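PDB 5ZMO: uncharacterized protein McrA from Streptomyces coelicolor, which recognises phosphorothioated DNA through the sulfur-binding domain described here and, as a whole protein, is probably a type IV restriction endonuclease. Local coordinates for residues K7-R12 and E120-L125; R29-L34 and P59-Y64; P77-V82 and R102-E107. One frame throughout, in Å; residues are numbered along the deposited sequence.

Contact 1: K7-R12 and E120-L125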
loop_
_atom_site.group_PDB
_atom_site.type_symbol
_atom_site.label_atom_id
_atom_site.label_comp_id
_atom_site.label_asym_id
_atom_site.label_seq_id
_atom_site.Cartn_x
_atom_site.Cartn_y
_atom_site.Cartn_z
ATOM N N LYS A 7 10.966 -9.862 -12.065
ATOM C CA LYS A 7 10.307 -10.546 -10.960
ATOM C C LYS A 7 8.801 -10.360 -11.061
ATOM O O LYS A 7 8.293 -9.287 -11.389
ATOM C CB LYS A 7 10.804 -10.031 -9.633
ATOM C CG LYS A 7 12.198 -10.492 -9.238
ATOM C CD LYS A 7 12.406 -10.179 -7.757
ATOM C CE LYS A 7 13.791 -10.466 -7.231
ATOM N NZ LYS A 7 13.688 -11.155 -5.911
ATOM N N THR A 8 8.092 -11.424 -10.782
ATOM C CA THR A 8 6.608 -11.394 -10.761
ATOM C C THR A 8 6.103 -10.456 -9.675
ATOM O O THR A 8 6.794 -10.209 -8.663
ATOM C CB THR A 8 5.948 -12.753 -10.497
ATOM O OG1 THR A 8 6.409 -13.322 -9.257
ATOM C CG2 THR A 8 6.180 -13.741 -11.648
ATOM N N PHE A 9 4.854 -10.005 -9.850
ATOM C CA PHE A 9 4.217 -9.205 -8.780
ATOM C C PHE A 9 4.152 -10.001 -7.469
ATOM O O PHE A 9 4.526 -9.514 -6.388
ATOM C CB PHE A 9 2.818 -8.811 -9.213
ATOM C CG PHE A 9 2.056 -8.000 -8.163
ATOM C CD1 PHE A 9 2.434 -6.681 -7.872
ATOM C CD2 PHE A 9 0.974 -8.544 -7.485
ATOM C CE1 PHE A 9 1.701 -5.917 -6.980
ATOM C CE2 PHE A 9 0.252 -7.793 -6.587
ATOM C CZ PHE A 9 0.619 -6.485 -6.311
ATOM N N HIS A 10 3.673 -11.261 -7.543
ATOM C CA HIS A 10 3.681 -12.189 -6.372
ATOM C C HIS A 10 5.033 -12.240 -5.651
ATOM O O HIS A 10 5.079 -12.147 -4.409
ATOM C CB HIS A 10 3.315 -13.604 -6.796
ATOM C CG HIS A 10 3.157 -14.549 -5.639
ATOM N ND1 HIS A 10 1.962 -14.709 -4.953
ATOM C CD2 HIS A 10 4.058 -15.331 -5.018
ATOM C CE1 HIS A 10 2.133 -15.609 -4.002
ATOM N NE2 HIS A 10 3.402 -15.992 -4.012
ATOM N N ARG A 11 6.108 -12.367 -6.417
ATOM C CA ARG A 11 7.469 -12.424 -5.823
ATOM C C ARG A 11 7.869 -11.083 -5.221
ATOM O O ARG A 11 8.452 -11.023 -4.113
ATOM C CB ARG A 11 8.545 -12.820 -6.844
ATOM C CG ARG A 11 9.931 -13.007 -6.214
ATOM C CD ARG A 11 10.850 -13.825 -7.117
ATOM N NE ARG A 11 10.476 -15.243 -7.070
ATOM C CZ ARG A 11 10.849 -16.092 -6.112
ATOM N NH1 ARG A 11 11.656 -15.709 -5.109
ATOM N NH2 ARG A 11 10.423 -17.349 -6.155
ATOM N N ARG A 12 7.592 -10.011 -5.940
ATOM C CA ARG A 12 7.909 -8.661 -5.383
ATOM C C ARG A 12 7.187 -8.393 -4.066
ATOM O O ARG A 12 7.767 -7.878 -3.129
ATOM C CB ARG A 12 7.745 -7.582 -6.437
ATOM C CG ARG A 12 8.918 -7.568 -7.446
ATOM C CD ARG A 12 8.852 -6.565 -8.558
ATOM N NE ARG A 12 7.919 -7.027 -9.631
ATOM C CZ ARG A 12 6.716 -6.548 -9.881
ATOM N NH1 ARG A 12 5.990 -7.047 -10.921
ATOM N NH2 ARG A 12 6.213 -5.519 -9.207
ATOM N N GLU A 120 1.956 -0.051 -13.931
ATOM C CA GLU A 120 0.890 -0.349 -14.917
ATOM C C GLU A 120 0.742 -1.848 -15.157
ATOM O O GLU A 120 -0.398 -2.367 -15.232
ATOM C CB GLU A 120 1.065 0.390 -16.277
ATOM C CG GLU A 120 -0.145 0.173 -17.196
ATOM C CD GLU A 120 -0.015 0.736 -18.610
ATOM O OE1 GLU A 120 0.755 1.726 -18.786
ATOM O OE2 GLU A 120 -0.691 0.162 -19.535
ATOM N N ASP A 121 1.853 -2.523 -15.345
ATOM C CA ASP A 121 1.823 -3.982 -15.600
ATOM C C ASP A 121 1.182 -4.752 -14.447
ATOM O O ASP A 121 0.364 -5.627 -14.640
ATOM C CB ASP A 121 3.212 -4.516 -15.934
ATOM C CG ASP A 121 4.291 -4.236 -14.853
ATOM O OD1 ASP A 121 4.037 -3.568 -13.827
ATOM O OD2 ASP A 121 5.437 -4.728 -15.027
ATOM N N ASP A 122 1.497 -4.363 -13.220
ATOM C CA ASP A 122 0.850 -4.977 -12.044
ATOM C C ASP A 122 -0.636 -4.676 -11.958
ATOM O O ASP A 122 -1.427 -5.588 -11.688
ATOM C CB ASP A 122 1.582 -4.583 -10.761
ATOM C CG ASP A 122 3.014 -4.972 -10.772
ATOM O OD1 ASP A 122 3.349 -6.036 -11.383
ATOM O OD2 ASP A 122 3.839 -4.299 -10.042
ATOM N N TYR A 123 -1.018 -3.405 -12.093
ATOM C CA TYR A 123 -2.405 -3.016 -12.066
ATOM C C TYR A 123 -3.183 -3.786 -13.160
ATOM O O TYR A 123 -4.310 -4.306 -12.903
ATOM C CB TYR A 123 -2.529 -1.510 -12.307
ATOM C CG TYR A 123 -3.913 -0.960 -12.375
ATOM C CD1 TYR A 123 -4.558 -0.545 -11.251
ATOM C CD2 TYR A 123 -4.564 -0.790 -13.589
ATOM C CE1 TYR A 123 -5.842 0.030 -11.274
ATOM C CE2 TYR A 123 -5.868 -0.304 -13.639
ATOM C CZ TYR A 123 -6.514 0.126 -12.485
ATOM O OH TYR A 123 -7.827 0.653 -12.462
ATOM N N ASN A 124 -2.631 -3.777 -14.372
ATOM C CA ASN A 124 -3.312 -4.539 -15.482
ATOM C C ASN A 124 -3.433 -6.024 -15.159
ATOM O O ASN A 124 -4.468 -6.621 -15.502
ATOM C CB ASN A 124 -2.712 -4.336 -16.852
ATOM C CG ASN A 124 -2.792 -2.891 -17.335
ATOM O OD1 ASN A 124 -1.938 -2.450 -18.119
ATOM N ND2 ASN A 124 -3.747 -2.155 -16.845
ATOM N N LEU A 125 -2.410 -6.650 -14.549
ATOM C CA LEU A 125 -2.514 -8.061 -14.131
ATOM C C LEU A 125 -3.666 -8.286 -13.127
ATOM O O LEU A 125 -4.468 -9.210 -13.275
ATOM C CB LEU A 125 -1.187 -8.570 -13.528
ATOM C CG LEU A 125 -1.204 -9.900 -12.804
ATOM C CD1 LEU A 125 -1.490 -11.009 -13.789
ATOM C CD2 LEU A 125 0.101 -10.147 -12.105
#
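D122 OD2 is gripped by two arginines: R12 NH2 reaches it across the contact at 2.8 Å, and R119, just ahead of the helix that carries D122, adds a second salt bridge. R12 meets the carboxylate end-on, its other terminal nitrogen NH1 standing 2.9 Å from D122 OD1. Both bonds use syn lone pairs and are almost straight, and with the guanidinium and carboxylate planes only 17° apart the two flat groups are nearly coplanar. The side of the same guanidinium serves its own segment, with R12 NE 2.9 Å and R12 NH1 3.2 Å from K7 O. These two donors come from one face of the carbonyl plane, NE well above it. A bend at chi3 (-78°) brings the edge of the guanidinium round to K7 O, and NH2 has a further acceptor in D85 O. F9 CA lies against one face of the guanidinium. The F9 ring meets the carboxylate obliquely, CD1 lying 3.4 Å from D122 CG, while F9 CB touches L125 CD2 at 4.2 Å. T8 suits the N-cap, its OG1 accepting from R11 N at 3.0 Å. Replacing R12 by leucine would probably cost the buried D122 one of its two positive mates and K7 O both of these donors. Only arginine offers so many N-H groups in one plane, enough to tie a carboxylate to two backbone carbonyls; the two guanidinium groups beside D122 would favour its ionised form, a charge compensated within the interior.

Contact 2: R29-L34 and P59-Y64; sequences RPVLLL and PLMEKY
Helix segments 29-34 and 59-63 cross steeply, their N-to-C directions 134° apart and their axes 10.1 Å apart at closest approach, with V31 and M61 as the residues whose CA atoms lie nearest. The side chains that meet here are apolar, and no hydrogen bond crosses. V31 carries the share of helix 28-41: its CG1, anti to the backbone N (chi1 164°), reaches M61 CE at 3.7 Å and M61 SD at 3.9 Å. A branched, compact valine suits this spot because it fills the interface close to the backbone. M61 has farther to travel. Its CB does not aim at the other helix, and bends at chi2 and chi3 swing the thioether round until its methyl lies obliquely across V31, a path that an unbranched, flexible methionine can follow. The same M61 CE comes within 4.4 Å of L32 N. L60 adds a looser touch, its CB 4.3 Å from V31 CG1. V57, one turn earlier on helix 50-63, extends this packing against V31 and L32. Helix 28-41 thus lies in the middle of the domain: L32 also packs on P77 and L81 of helix 70-83, while P30, L33 and L34 lean on helix 130-144.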
loop_
_atom_site.group_PDB
_atom_site.type_symbol
_atom_site.label_atom_id
_atom_site.label_comp_id
_atom_site.label_asym_id
_atom_site.label_seq_id
_atom_site.Cartn_x
_atom_site.Cartn_y
_atom_site.Cartn_z
ATOM N N ARG A 29 3.575 -1.144 4.954
ATOM C CA ARG A 29 3.605 -1.615 3.573
ATOM C C ARG A 29 2.529 -2.620 3.274
ATOM O O ARG A 29 1.878 -2.482 2.233
ATOM C CB ARG A 29 5.037 -2.034 3.158
ATOM C CG ARG A 29 5.868 -0.807 2.801
ATOM C CD ARG A 29 7.295 -1.241 2.441
ATOM N NE ARG A 29 8.085 -1.525 3.617
ATOM C CZ ARG A 29 9.246 -2.227 3.587
ATOM N NH1 ARG A 29 9.907 -2.474 4.705
ATOM N NH2 ARG A 29 9.711 -2.733 2.452
ATOM N N PRO A 30 2.328 -3.647 4.145
ATOM C CA PRO A 30 1.242 -4.558 3.982
ATOM C C PRO A 30 -0.131 -3.898 3.878
ATOM O O PRO A 30 -0.932 -4.308 2.977
ATOM C CB PRO A 30 1.352 -5.483 5.220
ATOM C CG PRO A 30 2.881 -5.513 5.434
ATOM C CD PRO A 30 3.290 -4.136 5.161
ATOM N N VAL A 31 -0.356 -2.896 4.687
ATOM C CA VAL A 31 -1.680 -2.193 4.635
ATOM C C VAL A 31 -1.836 -1.425 3.291
ATOM O O VAL A 31 -2.853 -1.525 2.634
ATOM C CB VAL A 31 -1.874 -1.275 5.835
ATOM C CG1 VAL A 31 -3.006 -0.251 5.636
ATOM C CG2 VAL A 31 -2.095 -2.096 7.081
ATOM N N LEU A 32 -0.857 -0.651 2.885
ATOM C CA LEU A 32 -0.962 0.053 1.621
ATOM C C LEU A 32 -1.082 -0.860 0.432
ATOM O O LEU A 32 -1.963 -0.604 -0.499
ATOM C CB LEU A 32 0.174 1.063 1.477
ATOM C CG LEU A 32 0.042 1.992 0.281
ATOM C CD1 LEU A 32 -1.227 2.762 0.270
ATOM C CD2 LEU A 32 1.236 2.940 0.266
ATOM N N LEU A 33 -0.289 -1.957 0.418
ATOM C CA LEU A 33 -0.434 -2.946 -0.673
ATOM C C LEU A 33 -1.820 -3.571 -0.703
ATOM O O LEU A 33 -2.408 -3.709 -1.783
ATOM C CB LEU A 33 0.594 -4.087 -0.617
ATOM C CG LEU A 33 1.983 -3.579 -0.970
ATOM C CD1 LEU A 33 3.032 -4.580 -0.496
ATOM C CD2 LEU A 33 2.127 -3.318 -2.414
ATOM N N LEU A 34 -2.303 -4.051 0.441
ATOM C CA LEU A 34 -3.702 -4.617 0.446
ATOM C C LEU A 34 -4.774 -3.646 -0.046
ATOM O O LEU A 34 -5.699 -4.019 -0.816
ATOM C CB LEU A 34 -4.038 -5.135 1.840
ATOM C CG LEU A 34 -3.499 -6.489 2.270
ATOM C CD1 LEU A 34 -3.797 -6.713 3.746
ATOM C CD2 LEU A 34 -4.169 -7.574 1.470
ATOM N N PRO A 59 -7.188 5.845 8.236
ATOM C CA PRO A 59 -7.965 5.140 9.251
ATOM C C PRO A 59 -7.788 3.628 9.257
ATOM O O PRO A 59 -7.927 3.030 10.318
ATOM C CB PRO A 59 -9.455 5.381 8.832
ATOM C CG PRO A 59 -9.439 6.209 7.630
ATOM C CD PRO A 59 -8.032 6.531 7.217
ATOM N N LEU A 60 -7.456 3.028 8.114
ATOM C CA LEU A 60 -7.062 1.591 8.084
ATOM C C LEU A 60 -5.730 1.299 8.770
ATOM O O LEU A 60 -5.550 0.249 9.419
ATOM C CB LEU A 60 -7.027 1.032 6.673
ATOM C CG LEU A 60 -8.222 1.285 5.799
ATOM C CD1 LEU A 60 -7.956 0.886 4.340
ATOM C CD2 LEU A 60 -9.453 0.506 6.349
ATOM N N MET A 61 -4.795 2.209 8.582
ATOM C CA MET A 61 -3.479 2.192 9.266
ATOM C C MET A 61 -3.687 2.195 10.792
ATOM O O MET A 61 -3.033 1.424 11.554
ATOM C CB MET A 61 -2.686 3.432 8.839
ATOM C CG MET A 61 -1.199 3.358 8.634
ATOM S SD MET A 61 -0.609 1.945 7.748
ATOM C CE MET A 61 -0.483 2.425 6.035
ATOM N N GLU A 62 -4.580 3.055 11.276
ATOM C CA GLU A 62 -4.915 3.093 12.696
ATOM C C GLU A 62 -5.653 1.863 13.192
ATOM O O GLU A 62 -5.297 1.293 14.247
ATOM C CB GLU A 62 -5.722 4.386 12.986
ATOM C CG GLU A 62 -4.936 5.642 12.808
ATOM C CD GLU A 62 -5.777 6.883 12.501
ATOM O OE1 GLU A 62 -5.132 7.960 12.512
ATOM O OE2 GLU A 62 -7.028 6.722 12.309
ATOM N N LYS A 63 -6.705 1.454 12.487
ATOM C CA LYS A 63 -7.500 0.341 12.943
ATOM C C LYS A 63 -6.771 -1.016 12.819
ATOM O O LYS A 63 -6.662 -1.773 13.791
ATOM C CB LYS A 63 -8.840 0.347 12.183
ATOM C CG LYS A 63 -9.745 -0.773 12.610
ATOM C CD LYS A 63 -11.147 -0.617 12.067
ATOM C CE LYS A 63 -11.982 -1.740 12.643
ATOM N NZ LYS A 63 -13.396 -1.505 12.316
ATOM N N TYR A 64 -6.252 -1.323 11.634
ATOM C CA TYR A 64 -5.671 -2.665 11.343
ATOM C C TYR A 64 -4.142 -2.712 11.461
ATOM O O TYR A 64 -3.561 -3.754 11.695
ATOM C CB TYR A 64 -6.075 -3.122 9.985
ATOM C CG TYR A 64 -7.543 -3.250 9.880
ATOM C CD1 TYR A 64 -8.221 -4.283 10.515
ATOM C CD2 TYR A 64 -8.283 -2.300 9.268
ATOM C CE1 TYR A 64 -9.643 -4.365 10.461
ATOM C CE2 TYR A 64 -9.643 -2.356 9.222
ATOM C CZ TYR A 64 -10.336 -3.412 9.804
ATOM O OH TYR A 64 -11.728 -3.384 9.711
#

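Contact 3: P77-V82 and R102-E107; sequences PFWALV and RRPTLE. With PO4 (phosphate ion), chain E; nucleotides of chain C; nucleotides of chain B.
CH-pi packing joins the two segments. P104 CD sits over one face of the W79 indole, 3.5 Å from the centroid of its five-membered ring and 18° off the normal, and R103 CA lies over the ring as well. W79 CG is anti to the backbone N (chi1 -172°), which carries the flat indole out to the other segment; proline suits the opposing place, since its ring offers C-H groups to the pi face. The polar neighbour is R102 O, 3.3 Å from W79 CD1; it meets the ring obliquely, too poorly angled to NE1 for a hydrogen bond. R102 and R103 both face T98, forming a classic beta bulge in the hairpin of strands 97-98 and 103-104, whose arginines lead to the DNA. Hydrogen bonds with nucleic acid dominate there. R102, extended from CG to NE, turns its guanidinium edge to the guanine: NH2 lies 3.0 Å from O6 of DG3 of chain B, and NE donates to the same oxygen, with a weak bond to N7. N4 of DC5 of chain C stands over the guanidinium centre. R103 NH2 bonds O6 of a modified base. Backbone amides hold the DC2 phosphate of chain C: L106 N is 3.0 Å from OP2, and E107 N 3.2 Å from OP1, at a helix start N-capped by T105. Separately, R102 NH2 bonds O3 of a phosphate ion, probably from the crystallisation liquor, at 2.7 Å.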
loop_
_atom_site.group_PDB
_atom_site.type_symbol
_atom_site.label_atom_id
_atom_site.label_comp_id
_atom_site.label_asym_id
_atom_site.label_seq_id
_atom_site.Cartn_x
_atom_site.Cartn_y
_atom_site.Cartn_z
ATOM N N PRO A 77 5.104 4.162 3.660
ATOM C CA PRO A 77 5.000 3.174 2.529
ATOM C C PRO A 77 4.684 3.855 1.199
ATOM O O PRO A 77 5.044 3.330 0.160
ATOM C CB PRO A 77 3.867 2.230 2.961
ATOM C CG PRO A 77 3.053 3.075 3.904
ATOM C CD PRO A 77 4.053 3.954 4.671
ATOM N N PHE A 78 4.011 5.001 1.238
ATOM C CA PHE A 78 3.662 5.775 0.036
ATOM C C PHE A 78 4.886 6.093 -0.777
ATOM O O PHE A 78 4.825 6.157 -1.998
ATOM C CB PHE A 78 2.909 7.024 0.424
ATOM C CG PHE A 78 2.355 7.793 -0.713
ATOM C CD1 PHE A 78 1.119 7.446 -1.251
ATOM C CD2 PHE A 78 3.056 8.854 -1.257
ATOM C CE1 PHE A 78 0.580 8.196 -2.287
ATOM C CE2 PHE A 78 2.546 9.582 -2.287
ATOM C CZ PHE A 78 1.288 9.236 -2.831
ATOM N N TRP A 79 5.994 6.289 -0.083
ATOM C CA TRP A 79 7.310 6.438 -0.724
ATOM C C TRP A 79 8.164 5.211 -0.800
ATOM O O TRP A 79 8.715 4.897 -1.863
ATOM C CB TRP A 79 8.087 7.509 0.078
ATOM C CG TRP A 79 9.419 7.919 -0.585
ATOM C CD1 TRP A 79 10.673 7.639 -0.101
ATOM C CD2 TRP A 79 9.603 8.762 -1.705
ATOM N NE1 TRP A 79 11.616 8.161 -0.937
ATOM C CE2 TRP A 79 11.009 8.905 -1.890
ATOM C CE3 TRP A 79 8.749 9.390 -2.591
ATOM C CZ2 TRP A 79 11.542 9.632 -2.921
ATOM C CZ3 TRP A 79 9.298 10.136 -3.629
ATOM C CH2 TRP A 79 10.673 10.242 -3.769
ATOM N N ALA A 80 8.219 4.430 0.269
ATOM C CA ALA A 80 9.120 3.281 0.375
ATOM C C ALA A 80 8.802 2.155 -0.563
ATOM O O ALA A 80 9.694 1.440 -0.973
ATOM C CB ALA A 80 9.167 2.748 1.770
ATOM N N LEU A 81 7.527 1.967 -0.898
ATOM C CA LEU A 81 7.188 0.971 -1.906
ATOM C C LEU A 81 7.824 1.183 -3.323
ATOM O O LEU A 81 7.954 0.222 -4.131
ATOM C CB LEU A 81 5.678 0.880 -2.033
ATOM C CG LEU A 81 4.779 -0.113 -1.295
ATOM C CD1 LEU A 81 5.378 -1.358 -0.667
ATOM C CD2 LEU A 81 3.558 0.425 -0.664
ATOM N N VAL A 82 8.166 2.407 -3.684
ATOM C CA VAL A 82 8.922 2.687 -4.946
ATOM C C VAL A 82 10.176 1.842 -4.969
ATOM O O VAL A 82 10.457 1.034 -5.946
ATOM C CB VAL A 82 9.217 4.211 -5.126
ATOM C CG1 VAL A 82 10.118 4.474 -6.354
ATOM C CG2 VAL A 82 7.914 4.973 -5.246
ATOM N N ARG A 102 15.977 10.060 2.741
ATOM C CA ARG A 102 15.158 8.901 3.044
ATOM C C ARG A 102 13.711 9.039 2.530
ATOM O O ARG A 102 13.076 8.030 2.137
ATOM C CB ARG A 102 15.118 8.659 4.544
ATOM C CG ARG A 102 16.320 7.952 5.080
ATOM C CD ARG A 102 16.131 7.818 6.537
ATOM N NE ARG A 102 17.179 7.124 7.222
ATOM C CZ ARG A 102 18.341 7.694 7.607
ATOM N NH1 ARG A 102 18.665 8.915 7.232
ATOM N NH2 ARG A 102 19.217 7.017 8.351
ATOM N N ARG A 103 13.177 10.259 2.590
ATOM C CA ARG A 103 11.717 10.488 2.344
ATOM C C ARG A 103 11.406 11.937 2.014
ATOM O O ARG A 103 12.134 12.846 2.419
ATOM C CB ARG A 103 10.911 10.059 3.602
ATOM C CG ARG A 103 11.102 11.024 4.804
ATOM C CD ARG A 103 10.611 10.553 6.167
ATOM N NE ARG A 103 11.605 9.760 6.810
ATOM C CZ ARG A 103 12.363 10.100 7.830
ATOM N NH1 ARG A 103 12.269 11.255 8.502
ATOM N NH2 ARG A 103 13.202 9.209 8.221
ATOM N N PRO A 104 10.305 12.184 1.319
ATOM C CA PRO A 104 9.779 13.483 1.183
ATOM C C PRO A 104 9.180 14.005 2.492
ATOM O O PRO A 104 8.682 13.247 3.350
ATOM C CB PRO A 104 8.649 13.305 0.153
ATOM C CG PRO A 104 8.210 11.881 0.314
ATOM C CD PRO A 104 9.428 11.142 0.709
ATOM N N THR A 105 9.250 15.313 2.646
ATOM C CA THR A 105 8.598 15.943 3.815
ATOM C C THR A 105 7.101 15.800 3.628
ATOM O O THR A 105 6.591 15.851 2.498
ATOM C CB THR A 105 8.885 17.443 3.949
ATOM O OG1 THR A 105 8.467 18.100 2.743
ATOM C CG2 THR A 105 10.393 17.725 4.163
ATOM N N LEU A 106 6.396 15.669 4.760
ATOM C CA LEU A 106 4.941 15.725 4.722
ATOM C C LEU A 106 4.472 17.051 4.120
ATOM O O LEU A 106 3.468 17.095 3.395
ATOM C CB LEU A 106 4.330 15.533 6.110
ATOM C CG LEU A 106 2.806 15.497 6.181
ATOM C CD1 LEU A 106 2.318 14.365 5.311
ATOM C CD2 LEU A 106 2.315 15.144 7.569
ATOM N N GLU A 107 5.198 18.142 4.404
ATOM C CA GLU A 107 4.790 19.446 3.849
ATOM C C GLU A 107 4.795 19.469 2.294
ATOM O O GLU A 107 3.858 20.010 1.651
ATOM C CB GLU A 107 5.683 20.543 4.386
ATOM C CG GLU A 107 5.529 21.898 3.689
ATOM C CD GLU A 107 6.700 22.801 3.991
ATOM O OE1 GLU A 107 7.610 22.921 3.131
ATOM O OE2 GLU A 107 6.725 23.355 5.110
HETATM P P PO4 E . 22.763 7.422 7.879
HETATM O O1 PO4 E . 22.303 7.725 6.454
HETATM O O2 PO4 E . 24.053 8.160 8.135
HETATM O O3 PO4 E . 21.741 7.938 8.872
HETATM O O4 PO4 E . 22.983 5.909 8.063
ATOM P P DC C 2 7.958 17.141 7.702
ATOM O OP1 DC C 2 6.941 18.044 7.064
ATOM O OP2 DC C 2 8.061 15.786 7.195
ATOM O "O5'" DC C 2 9.425 17.781 7.907
ATOM C "C5'" DC C 2 9.623 19.158 8.380
ATOM C "C4'" DC C 2 10.993 19.459 8.974
ATOM O "O4'" DC C 2 11.081 19.192 10.402
ATOM C "C3'" DC C 2 12.227 18.794 8.374
ATOM O "O3'" DC C 2 13.366 19.656 8.485
ATOM C "C2'" DC C 2 12.527 17.662 9.340
ATOM C "C1'" DC C 2 12.102 18.215 10.691
ATOM N N1 DC C 2 11.484 17.205 11.575
ATOM C C2 DC C 2 12.023 16.903 12.841
ATOM O O2 DC C 2 13.115 17.409 13.181
ATOM N N3 DC C 2 11.355 16.038 13.646
ATOM C C4 DC C 2 10.177 15.531 13.254
ATOM N N4 DC C 2 9.550 14.681 14.064
ATOM C C5 DC C 2 9.617 15.824 11.979
ATOM C C6 DC C 2 10.287 16.666 11.188
ATOM P P DG B 3 13.456 2.417 2.574
ATOM O OP1 DG B 3 13.516 1.405 1.506
ATOM O OP2 DG B 3 13.427 3.842 2.247
ATOM O "O5'" DG B 3 12.219 2.001 3.475
ATOM C "C5'" DG B 3 12.056 0.644 4.005
ATOM C "C4'" DG B 3 11.593 0.738 5.444
ATOM O "O4'" DG B 3 12.691 1.178 6.286
ATOM C "C3'" DG B 3 10.480 1.769 5.689
ATOM O "O3'" DG B 3 9.738 1.336 6.832
ATOM C "C2'" DG B 3 11.246 2.999 6.142
ATOM C "C1'" DG B 3 12.293 2.354 7.017
ATOM N N9 DG B 3 13.492 3.153 7.274
ATOM C C8 DG B 3 14.090 4.064 6.442
ATOM N N7 DG B 3 15.193 4.566 6.944
ATOM C C5 DG B 3 15.330 3.940 8.173
ATOM C C6 DG B 3 16.315 4.111 9.189
ATOM O O6 DG B 3 17.325 4.823 9.163
ATOM N N1 DG B 3 16.075 3.284 10.278
ATOM C C2 DG B 3 14.985 2.449 10.411
ATOM N N2 DG B 3 14.940 1.697 11.520
ATOM N N3 DG B 3 14.073 2.274 9.467
ATOM C C4 DG B 3 14.296 3.060 8.394
ATOM P P DC C 5 22.254 11.434 15.236
ATOM O OP1 DC C 5 22.977 11.609 16.539
ATOM O OP2 DC C 5 22.965 10.977 14.049
ATOM O "O5'" DC C 5 21.101 10.395 15.608
ATOM C "C5'" DC C 5 20.141 10.695 16.616
ATOM C "C4'" DC C 5 19.406 9.434 16.989
ATOM O "O4'" DC C 5 18.434 9.110 15.964
ATOM C "C3'" DC C 5 20.288 8.198 17.142
ATOM O "O3'" DC C 5 19.831 7.572 18.326
ATOM C "C2'" DC C 5 20.046 7.413 15.857
ATOM C "C1'" DC C 5 18.620 7.778 15.477
ATOM N N1 DC C 5 18.293 7.816 14.044
ATOM C C2 DC C 5 17.142 7.159 13.588
ATOM O O2 DC C 5 16.566 6.369 14.341
ATOM N N3 DC C 5 16.780 7.299 12.301
ATOM C C4 DC C 5 17.442 8.139 11.507
ATOM N N4 DC C 5 17.009 8.291 10.259
ATOM C C5 DC C 5 18.599 8.845 11.954
ATOM C C6 DC C 5 18.961 8.680 13.224
#

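Contacts 2 and 3 adjoin, although their centres are 16 Å apart: R29 CG lies 3.5 Å from L81 CD1, and L32 CD2 packs against F78 N. Helices 28-41 and 70-83 thus pack on each other, and both also reach the bound nucleic acid or its modified group. Contact 3 supplies R102, R103, L106 and E107 to the DNA; from contact 2, R29 NH1 hydrogen-bonds a modified group of the bound partner. Contact 1 lies farther off, about 12 Å from the DNA at its nearest atom. Its centre is 20 Å from that of contact 2 and 21 Å from that of contact 3, but nearest atoms come within about 5 and 7 Å, without touching. Along the chain it encloses both, which follow in series.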